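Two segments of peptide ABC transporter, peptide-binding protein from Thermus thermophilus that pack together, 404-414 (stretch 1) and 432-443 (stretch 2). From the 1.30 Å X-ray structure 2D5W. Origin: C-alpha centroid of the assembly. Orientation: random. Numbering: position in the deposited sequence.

Stretch 1, residues 404-414: RFEIEYVTTAG
Stretch 2 432-443: IGIAVKINNAPS

The contact is a parallel β-ladder, continued by a single further bridge, Thr-412 with Ala-441, and burying 896 Å² between the two stretches. Register pairs Glu-406 with Ala-435, Ile-407 with Val-436 (CA–CA 5.1 Å), Glu-408 with Lys-437 and Tyr-409 with Ile-438; the strand directions differ by 36°.

Five backbone hydrogen bonds alternate along it, as parallel pairing requires: Ala-435 N to Phe-405 O, Ile-407 N to Ala-435 O, Lys-437 N to Ile-407 O and Tyr-409 N to Lys-437 O, each 2.9 Å, then Asn-439 N to Tyr-409 O, 3.0 Å. Phi/psi values of -113/138 at Ile-407 and -114/128 at Val-436 are typically extended.

Beyond Ile-438, Asn-440 (chi1 -56°, m) turns OD1 to Thr-411 N, a weak bond of 3.0 Å at 130°. Pairing resumes with a weak Ala-441 N to Thr-411 O bond, 3.3 Å, and closes with Ala-413 N to Ala-441 O, 2.9 Å.

Glu-408, on the face it shares with Lys-437, and Asn-439, whose CA-to-CB bond points sideways, both have chi1 t; Asn-439 ND2 donates to Glu-408 OE1 at 2.9 Å. On the face carrying Ile-407 and Tyr-409 the side-chain contacts across the stretches are apolar: Tyr-409 CB (chi1 t) meets Val-436 CG1 at 3.3 Å. Ile-434 CG1 lies over the Phe-405 ring, 3.9 Å from its centroid and 13° off the normal, a CH–pi contact.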

# COMPACT_ATOMS: atom_id res chain seq x y z
N ARG A 404 24.00 -16.11 18.69
CA ARG A 404 23.45 -15.22 19.71
C ARG A 404 22.14 -14.64 19.21
O ARG A 404 21.98 -14.37 18.02
CB ARG A 404 24.43 -14.07 19.98
CG ARG A 404 25.74 -14.50 20.58
CD ARG A 404 26.68 -13.32 20.77
NE ARG A 404 26.10 -12.27 21.61
CZ ARG A 404 25.50 -11.18 21.14
NH1 ARG A 404 25.00 -10.28 21.98
NH2 ARG A 404 25.40 -10.98 19.83
N PHE A 405 21.19 -14.44 20.13
CA PHE A 405 19.91 -13.90 19.73
C PHE A 405 19.92 -12.38 19.63
O PHE A 405 19.39 -11.67 20.49
CB PHE A 405 18.80 -14.36 20.68
CG PHE A 405 17.44 -14.47 20.03
CD1 PHE A 405 16.67 -15.62 20.18
CD2 PHE A 405 16.94 -13.42 19.26
CE1 PHE A 405 15.43 -15.73 19.56
CE2 PHE A 405 15.69 -13.53 18.64
CZ PHE A 405 14.94 -14.68 18.79
N GLU A 406 20.58 -11.90 18.58
CA GLU A 406 20.63 -10.48 18.27
C GLU A 406 19.88 -10.45 16.95
O GLU A 406 20.32 -11.05 15.96
CB GLU A 406 22.06 -9.99 18.05
CG GLU A 406 22.14 -8.53 17.65
CD GLU A 406 23.56 -8.07 17.37
OE1 GLU A 406 24.40 -8.14 18.29
OE2 GLU A 406 23.83 -7.65 16.23
N ILE A 407 18.73 -9.78 16.94
CA ILE A 407 17.89 -9.74 15.75
C ILE A 407 17.82 -8.35 15.13
O ILE A 407 17.72 -7.35 15.84
CB ILE A 407 16.47 -10.25 16.12
CG1 ILE A 407 15.61 -10.42 14.87
CG2 ILE A 407 15.82 -9.31 17.13
CD1 ILE A 407 14.31 -11.14 15.13
N GLU A 408 17.88 -8.30 13.81
CA GLU A 408 17.80 -7.03 13.10
C GLU A 408 16.38 -6.49 13.23
O GLU A 408 15.42 -7.26 13.19
CB GLU A 408 18.14 -7.23 11.61
CG GLU A 408 18.17 -5.93 10.82
CD GLU A 408 18.42 -6.13 9.34
OE1 GLU A 408 19.42 -5.60 8.82
OE2 GLU A 408 17.61 -6.82 8.68
N TYR A 409 16.25 -5.18 13.41
CA TYR A 409 14.94 -4.54 13.55
C TYR A 409 14.96 -3.31 12.65
O TYR A 409 15.58 -2.29 12.98
CB TYR A 409 14.71 -4.18 15.02
CG TYR A 409 13.30 -3.79 15.43
CD1 TYR A 409 12.95 -3.76 16.78
CD2 TYR A 409 12.32 -3.42 14.49
CE1 TYR A 409 11.69 -3.36 17.20
CE2 TYR A 409 11.05 -3.01 14.91
CZ TYR A 409 10.74 -2.99 16.27
OH TYR A 409 9.51 -2.59 16.72
N VAL A 410 14.29 -3.43 11.52
CA VAL A 410 14.22 -2.38 10.52
C VAL A 410 12.90 -1.63 10.52
O VAL A 410 11.84 -2.23 10.68
CB VAL A 410 14.37 -2.98 9.09
CG1 VAL A 410 14.24 -1.89 8.04
CG2 VAL A 410 15.69 -3.71 8.96
N THR A 411 12.97 -0.32 10.36
CA THR A 411 11.76 0.48 10.20
C THR A 411 12.15 1.76 9.47
O THR A 411 13.32 1.95 9.11
CB THR A 411 11.03 0.79 11.54
OG1 THR A 411 9.69 1.20 11.23
CG2 THR A 411 11.73 1.90 12.32
N THR A 412 11.17 2.61 9.23
CA THR A 412 11.37 3.86 8.53
C THR A 412 12.04 4.92 9.40
O THR A 412 11.44 5.42 10.36
CB THR A 412 10.03 4.43 8.04
OG1 THR A 412 9.13 4.52 9.15
CG2 THR A 412 9.41 3.54 6.97
N ALA A 413 13.28 5.26 9.06
CA ALA A 413 14.02 6.27 9.80
C ALA A 413 13.27 7.60 9.74
O ALA A 413 12.67 7.93 8.72
CB ALA A 413 15.42 6.44 9.20
N GLY A 414 13.28 8.33 10.85
CA GLY A 414 12.61 9.62 10.89
C GLY A 414 11.20 9.57 11.45
O GLY A 414 10.67 10.59 11.88
N ILE A 432 14.66 -10.62 28.58
CA ILE A 432 14.63 -12.06 28.34
C ILE A 432 15.78 -12.55 27.47
O ILE A 432 15.79 -13.70 27.04
CB ILE A 432 13.28 -12.52 27.73
CG1 ILE A 432 13.04 -11.80 26.40
CG2 ILE A 432 12.16 -12.27 28.72
CD1 ILE A 432 11.83 -12.31 25.64
N GLY A 433 16.73 -11.67 27.19
CA GLY A 433 17.88 -12.08 26.41
C GLY A 433 17.87 -11.89 24.91
O GLY A 433 18.67 -12.50 24.21
N ILE A 434 16.95 -11.08 24.40
CA ILE A 434 16.92 -10.82 22.97
C ILE A 434 17.46 -9.41 22.74
O ILE A 434 16.92 -8.44 23.27
CB ILE A 434 15.50 -10.94 22.38
CG1 ILE A 434 15.06 -12.41 22.39
CG2 ILE A 434 15.47 -10.39 20.95
CD1 ILE A 434 13.66 -12.66 21.84
N ALA A 435 18.54 -9.32 21.98
CA ALA A 435 19.15 -8.04 21.66
C ALA A 435 18.61 -7.59 20.32
O ALA A 435 18.36 -8.41 19.43
CB ALA A 435 20.67 -8.17 21.60
N VAL A 436 18.43 -6.28 20.17
CA VAL A 436 17.91 -5.71 18.94
C VAL A 436 18.95 -4.84 18.25
O VAL A 436 19.54 -3.96 18.87
CB VAL A 436 16.66 -4.85 19.23
CG1 VAL A 436 16.24 -4.09 17.98
CG2 VAL A 436 15.52 -5.74 19.70
N LYS A 437 19.17 -5.10 16.97
CA LYS A 437 20.11 -4.30 16.20
C LYS A 437 19.27 -3.43 15.28
O LYS A 437 18.69 -3.91 14.31
CB LYS A 437 21.05 -5.18 15.37
CG LYS A 437 22.07 -4.38 14.57
CD LYS A 437 23.02 -5.29 13.80
CE LYS A 437 24.06 -4.47 13.04
NZ LYS A 437 23.43 -3.54 12.06
N ILE A 438 19.20 -2.15 15.61
CA ILE A 438 18.42 -1.20 14.84
C ILE A 438 19.07 -0.94 13.49
O ILE A 438 20.28 -0.71 13.40
CB ILE A 438 18.30 0.15 15.59
CG1 ILE A 438 17.72 -0.08 16.98
CG2 ILE A 438 17.43 1.11 14.79
CD1 ILE A 438 16.33 -0.66 17.00
N ASN A 439 18.28 -0.99 12.43
CA ASN A 439 18.79 -0.73 11.09
C ASN A 439 17.68 -0.06 10.29
O ASN A 439 16.97 -0.71 9.53
CB ASN A 439 19.23 -2.03 10.42
CG ASN A 439 19.78 -1.80 9.03
OD1 ASN A 439 20.23 -0.70 8.71
ND2 ASN A 439 19.77 -2.84 8.20
N ASN A 440 17.56 1.25 10.47
CA ASN A 440 16.52 2.01 9.81
C ASN A 440 17.01 2.80 8.60
O ASN A 440 18.19 3.13 8.49
CB ASN A 440 15.88 2.99 10.80
CG ASN A 440 15.34 2.29 12.04
OD1 ASN A 440 15.01 1.10 12.02
ND2 ASN A 440 15.22 3.04 13.12
N ALA A 441 16.08 3.09 7.69
CA ALA A 441 16.39 3.85 6.49
C ALA A 441 15.11 4.52 6.02
O ALA A 441 14.02 4.21 6.50
CB ALA A 441 16.95 2.92 5.41
N PRO A 442 15.21 5.46 5.07
CA PRO A 442 14.01 6.15 4.57
C PRO A 442 13.03 5.22 3.86
O PRO A 442 13.40 4.16 3.35
CB PRO A 442 14.58 7.19 3.61
CG PRO A 442 15.97 7.42 4.10
CD PRO A 442 16.43 6.04 4.47
N SER A 443 11.77 5.66 3.82
CA SER A 443 10.71 4.94 3.14
C SER A 443 11.12 4.65 1.69
O SER A 443 10.90 3.55 1.19
CB SER A 443 9.44 5.81 3.16
OG SER A 443 8.46 5.37 2.24